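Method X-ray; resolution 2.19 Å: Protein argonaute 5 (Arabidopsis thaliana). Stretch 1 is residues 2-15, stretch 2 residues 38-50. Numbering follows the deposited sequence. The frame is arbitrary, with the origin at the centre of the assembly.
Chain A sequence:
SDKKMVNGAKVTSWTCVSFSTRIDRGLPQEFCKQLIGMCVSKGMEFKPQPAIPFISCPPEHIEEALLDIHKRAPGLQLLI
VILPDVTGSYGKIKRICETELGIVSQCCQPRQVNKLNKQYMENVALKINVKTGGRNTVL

Stretch 1 (2-15) DKKMVNGAKVTSWT
Stretch 2 38-50: MCVSKGMEFKPQP

How a helix end hands its chain to a parallel strand is well illustrated by argonaute 5. The last helical turns, residues 38-42 of a helix that begins earlier in the chain, run at 83° to strand 3-5, their axes 9.3 Å apart at closest approach. The CA-to-CB bond of Lys 42 (chi1 m, chi2 t, chi3 106°, chi4 m) points toward stretch 1, and NZ donates to Lys 3 O at 3.0 Å; one water donates to both Lys 42 O and Met 5 O. Gly 43 (phi 135°, psi -7°) closes the helix in a Schellman motif, and its O lies 3.4 Å from Gly 8 CA, where a CB on Gly 8 would clash. Met 44 (m, t, p) sets CG 3.5 Å from Met 5 SD and CE 3.8 Å from Ala 9 CB.

Parallel pairing follows, Lys 10 opposite Glu 45 and Val 11 opposite Phe 46. Near-linear hydrogen bonds (163-168°) hold it: Glu 45 N donates to Ala 9 O (3.1 Å) and Glu 45 O accepts from Val 11 N (2.8 Å), so Glu 45 bonds to the residues before and after Lys 10, as a parallel register requires; Lys 47 N then donates to Val 11 O (2.9 Å). Phe 46 (chi1 -105°) takes Val 11 CB over its face, 3.7 Å from the centroid, and turns its edge to Trp 14 (chi1 p, chi2 -89°), planes at 72°. Lys 47 O accepts from Trp 14 NE1 at 2.7 Å. Pro 50 CB covers the opposite indole face, 4.0 Å from the six-membered centroid.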

# COMPACT_ATOMS: atom_id res chain seq x y z
N ASP A 2 16.62 15.14 -1.01
CA ASP A 2 17.56 14.91 0.09
C ASP A 2 17.08 13.86 1.10
O ASP A 2 17.82 13.46 1.99
CB ASP A 2 17.85 16.22 0.79
CG ASP A 2 18.31 17.30 -0.17
OD1 ASP A 2 18.84 16.95 -1.25
OD2 ASP A 2 18.13 18.50 0.16
N LYS A 3 15.83 13.43 0.96
CA LYS A 3 15.30 12.39 1.82
C LYS A 3 15.69 11.02 1.27
O LYS A 3 15.39 10.68 0.13
CB LYS A 3 13.79 12.51 1.91
CG LYS A 3 13.31 13.78 2.59
CD LYS A 3 11.80 13.75 2.71
CE LYS A 3 11.21 15.14 2.67
NZ LYS A 3 9.72 15.07 2.51
N LYS A 4 16.38 10.22 2.09
CA LYS A 4 16.90 8.94 1.63
C LYS A 4 16.55 7.81 2.60
O LYS A 4 16.19 8.05 3.75
CB LYS A 4 18.43 9.03 1.46
CG LYS A 4 18.91 10.12 0.49
CD LYS A 4 18.66 9.73 -0.96
CE LYS A 4 19.45 10.62 -1.91
NZ LYS A 4 19.08 12.04 -1.73
N MET A 5 16.65 6.57 2.13
CA MET A 5 16.56 5.42 3.00
C MET A 5 17.98 5.06 3.47
O MET A 5 18.84 4.74 2.65
CB MET A 5 15.92 4.24 2.26
CG MET A 5 14.48 4.51 1.83
SD MET A 5 13.74 3.15 0.92
CE MET A 5 12.14 3.81 0.44
N VAL A 6 18.24 5.15 4.76
CA VAL A 6 19.52 4.70 5.29
C VAL A 6 19.58 3.21 5.08
O VAL A 6 20.58 2.66 4.61
CB VAL A 6 19.63 4.95 6.80
CG1 VAL A 6 20.99 4.50 7.31
CG2 VAL A 6 19.40 6.42 7.11
N ASN A 7 18.47 2.56 5.41
CA ASN A 7 18.36 1.12 5.33
C ASN A 7 16.99 0.72 4.75
O ASN A 7 15.95 1.01 5.34
CB ASN A 7 18.60 0.54 6.73
CG ASN A 7 18.03 -0.84 6.90
OD1 ASN A 7 17.15 -1.06 7.74
ND2 ASN A 7 18.54 -1.79 6.11
N GLY A 8 17.00 0.08 3.58
CA GLY A 8 15.77 -0.23 2.88
C GLY A 8 15.21 -1.55 3.36
O GLY A 8 15.88 -2.58 3.26
N ALA A 9 13.99 -1.55 3.90
CA ALA A 9 13.40 -2.79 4.41
C ALA A 9 13.25 -3.82 3.28
O ALA A 9 13.30 -3.47 2.11
CB ALA A 9 12.05 -2.53 5.08
N LYS A 10 13.07 -5.08 3.64
CA LYS A 10 12.80 -6.09 2.62
C LYS A 10 11.39 -6.66 2.77
O LYS A 10 11.04 -7.22 3.81
CB LYS A 10 13.85 -7.21 2.64
CG LYS A 10 13.57 -8.33 1.64
CD LYS A 10 14.52 -9.50 1.86
CE LYS A 10 14.27 -10.66 0.90
NZ LYS A 10 15.12 -11.84 1.26
N VAL A 11 10.59 -6.52 1.72
CA VAL A 11 9.20 -6.98 1.73
C VAL A 11 9.02 -8.21 0.85
O VAL A 11 9.27 -8.15 -0.36
CB VAL A 11 8.23 -5.87 1.24
CG1 VAL A 11 6.80 -6.33 1.33
CG2 VAL A 11 8.41 -4.63 2.05
N THR A 12 8.57 -9.31 1.45
CA THR A 12 8.31 -10.57 0.76
C THR A 12 6.81 -10.88 0.63
O THR A 12 6.38 -11.57 -0.30
CB THR A 12 8.98 -11.76 1.50
OG1 THR A 12 10.33 -11.41 1.84
CG2 THR A 12 8.99 -13.00 0.62
N SER A 13 6.02 -10.38 1.58
CA SER A 13 4.59 -10.62 1.58
C SER A 13 3.81 -9.30 1.52
O SER A 13 3.81 -8.52 2.47
CB SER A 13 4.21 -11.40 2.84
OG SER A 13 2.89 -11.91 2.76
N TRP A 14 3.16 -9.04 0.40
CA TRP A 14 2.43 -7.79 0.21
C TRP A 14 1.30 -8.03 -0.80
O TRP A 14 1.35 -8.99 -1.56
CB TRP A 14 3.36 -6.67 -0.29
CG TRP A 14 3.82 -6.89 -1.70
CD1 TRP A 14 4.93 -7.58 -2.10
CD2 TRP A 14 3.16 -6.46 -2.90
NE1 TRP A 14 5.00 -7.60 -3.48
CE2 TRP A 14 3.93 -6.92 -3.99
CE3 TRP A 14 2.00 -5.73 -3.16
CZ2 TRP A 14 3.56 -6.68 -5.30
CZ3 TRP A 14 1.65 -5.49 -4.46
CH2 TRP A 14 2.42 -5.96 -5.52
N THR A 15 0.29 -7.17 -0.78
CA THR A 15 -0.73 -7.19 -1.82
C THR A 15 -1.49 -5.88 -1.81
O THR A 15 -1.20 -4.99 -1.00
CB THR A 15 -1.70 -8.39 -1.71
OG1 THR A 15 -2.52 -8.46 -2.89
CG2 THR A 15 -2.57 -8.28 -0.48
N MET A 38 9.87 2.43 -7.44
CA MET A 38 10.33 3.60 -6.69
C MET A 38 10.86 3.21 -5.30
O MET A 38 11.91 3.69 -4.87
CB MET A 38 9.21 4.64 -6.60
CG MET A 38 9.54 5.89 -5.81
SD MET A 38 11.00 6.81 -6.40
CE MET A 38 10.39 7.54 -7.93
N CYS A 39 10.15 2.33 -4.59
CA CYS A 39 10.67 1.79 -3.33
C CYS A 39 12.04 1.16 -3.58
O CYS A 39 12.99 1.39 -2.83
CB CYS A 39 9.73 0.73 -2.74
SG CYS A 39 8.18 1.38 -1.99
N VAL A 40 12.14 0.36 -4.64
CA VAL A 40 13.37 -0.39 -4.89
C VAL A 40 14.54 0.50 -5.31
O VAL A 40 15.65 0.34 -4.82
CB VAL A 40 13.14 -1.54 -5.89
CG1 VAL A 40 14.46 -1.98 -6.53
CG2 VAL A 40 12.47 -2.72 -5.17
N SER A 41 14.29 1.46 -6.19
CA SER A 41 15.35 2.39 -6.59
C SER A 41 15.93 3.13 -5.38
O SER A 41 17.09 3.53 -5.40
CB SER A 41 14.84 3.41 -7.61
OG SER A 41 13.76 4.16 -7.07
N LYS A 42 15.12 3.31 -4.33
CA LYS A 42 15.57 4.07 -3.17
C LYS A 42 16.26 3.21 -2.10
O LYS A 42 16.85 3.75 -1.16
CB LYS A 42 14.44 4.90 -2.56
CG LYS A 42 13.89 5.97 -3.51
CD LYS A 42 12.99 6.97 -2.79
CE LYS A 42 13.70 8.32 -2.60
NZ LYS A 42 14.69 8.31 -1.50
N GLY A 43 16.19 1.89 -2.24
CA GLY A 43 16.97 1.00 -1.39
C GLY A 43 16.24 -0.20 -0.82
O GLY A 43 16.87 -1.05 -0.18
N MET A 44 14.93 -0.28 -1.02
CA MET A 44 14.16 -1.42 -0.52
C MET A 44 14.33 -2.61 -1.42
O MET A 44 14.83 -2.48 -2.55
CB MET A 44 12.68 -1.09 -0.41
CG MET A 44 12.36 -0.02 0.62
SD MET A 44 10.59 0.12 0.87
CE MET A 44 10.31 -1.28 1.98
N GLU A 45 13.93 -3.78 -0.92
CA GLU A 45 13.82 -4.97 -1.74
C GLU A 45 12.38 -5.50 -1.65
O GLU A 45 11.82 -5.61 -0.57
CB GLU A 45 14.81 -6.05 -1.29
CG GLU A 45 15.08 -7.07 -2.38
CD GLU A 45 15.80 -8.30 -1.89
OE1 GLU A 45 16.62 -8.19 -0.93
OE2 GLU A 45 15.54 -9.39 -2.46
N PHE A 46 11.78 -5.78 -2.80
CA PHE A 46 10.40 -6.24 -2.85
C PHE A 46 10.31 -7.48 -3.71
O PHE A 46 10.87 -7.51 -4.80
CB PHE A 46 9.53 -5.18 -3.52
CG PHE A 46 8.66 -4.40 -2.57
CD1 PHE A 46 7.34 -4.78 -2.35
CD2 PHE A 46 9.14 -3.26 -1.95
CE1 PHE A 46 6.55 -4.06 -1.50
CE2 PHE A 46 8.34 -2.54 -1.09
CZ PHE A 46 7.04 -2.94 -0.87
N LYS A 47 9.58 -8.49 -3.22
CA LYS A 47 9.18 -9.58 -4.08
C LYS A 47 8.20 -9.01 -5.10
O LYS A 47 7.26 -8.33 -4.71
CB LYS A 47 8.51 -10.67 -3.26
CG LYS A 47 8.35 -12.00 -3.97
CD LYS A 47 7.92 -13.06 -2.96
CE LYS A 47 7.68 -14.41 -3.61
NZ LYS A 47 6.46 -14.39 -4.46
N PRO A 48 8.43 -9.27 -6.39
CA PRO A 48 7.58 -8.67 -7.43
C PRO A 48 6.17 -9.23 -7.51
O PRO A 48 5.29 -8.58 -8.06
CB PRO A 48 8.34 -8.96 -8.74
CG PRO A 48 9.33 -10.01 -8.41
CD PRO A 48 9.63 -9.92 -6.94
N GLN A 49 5.95 -10.41 -6.95
CA GLN A 49 4.63 -11.03 -6.98
C GLN A 49 3.96 -10.80 -5.62
O GLN A 49 4.58 -10.97 -4.58
CB GLN A 49 4.75 -12.53 -7.28
CG GLN A 49 5.45 -12.87 -8.62
CD GLN A 49 6.87 -13.43 -8.46
OE1 GLN A 49 7.07 -14.68 -8.87
NE2 GLN A 49 7.78 -12.74 -8.00
N PRO A 50 2.69 -10.39 -5.64
CA PRO A 50 1.99 -10.19 -4.37
C PRO A 50 1.71 -11.56 -3.75
O PRO A 50 1.70 -12.55 -4.47
CB PRO A 50 0.69 -9.50 -4.81
CG PRO A 50 0.41 -10.07 -6.13
CD PRO A 50 1.77 -10.26 -6.79
O HOH W 1 19.17 4.13 -0.35
O HOH W 2 4.34 -11.08 -1.76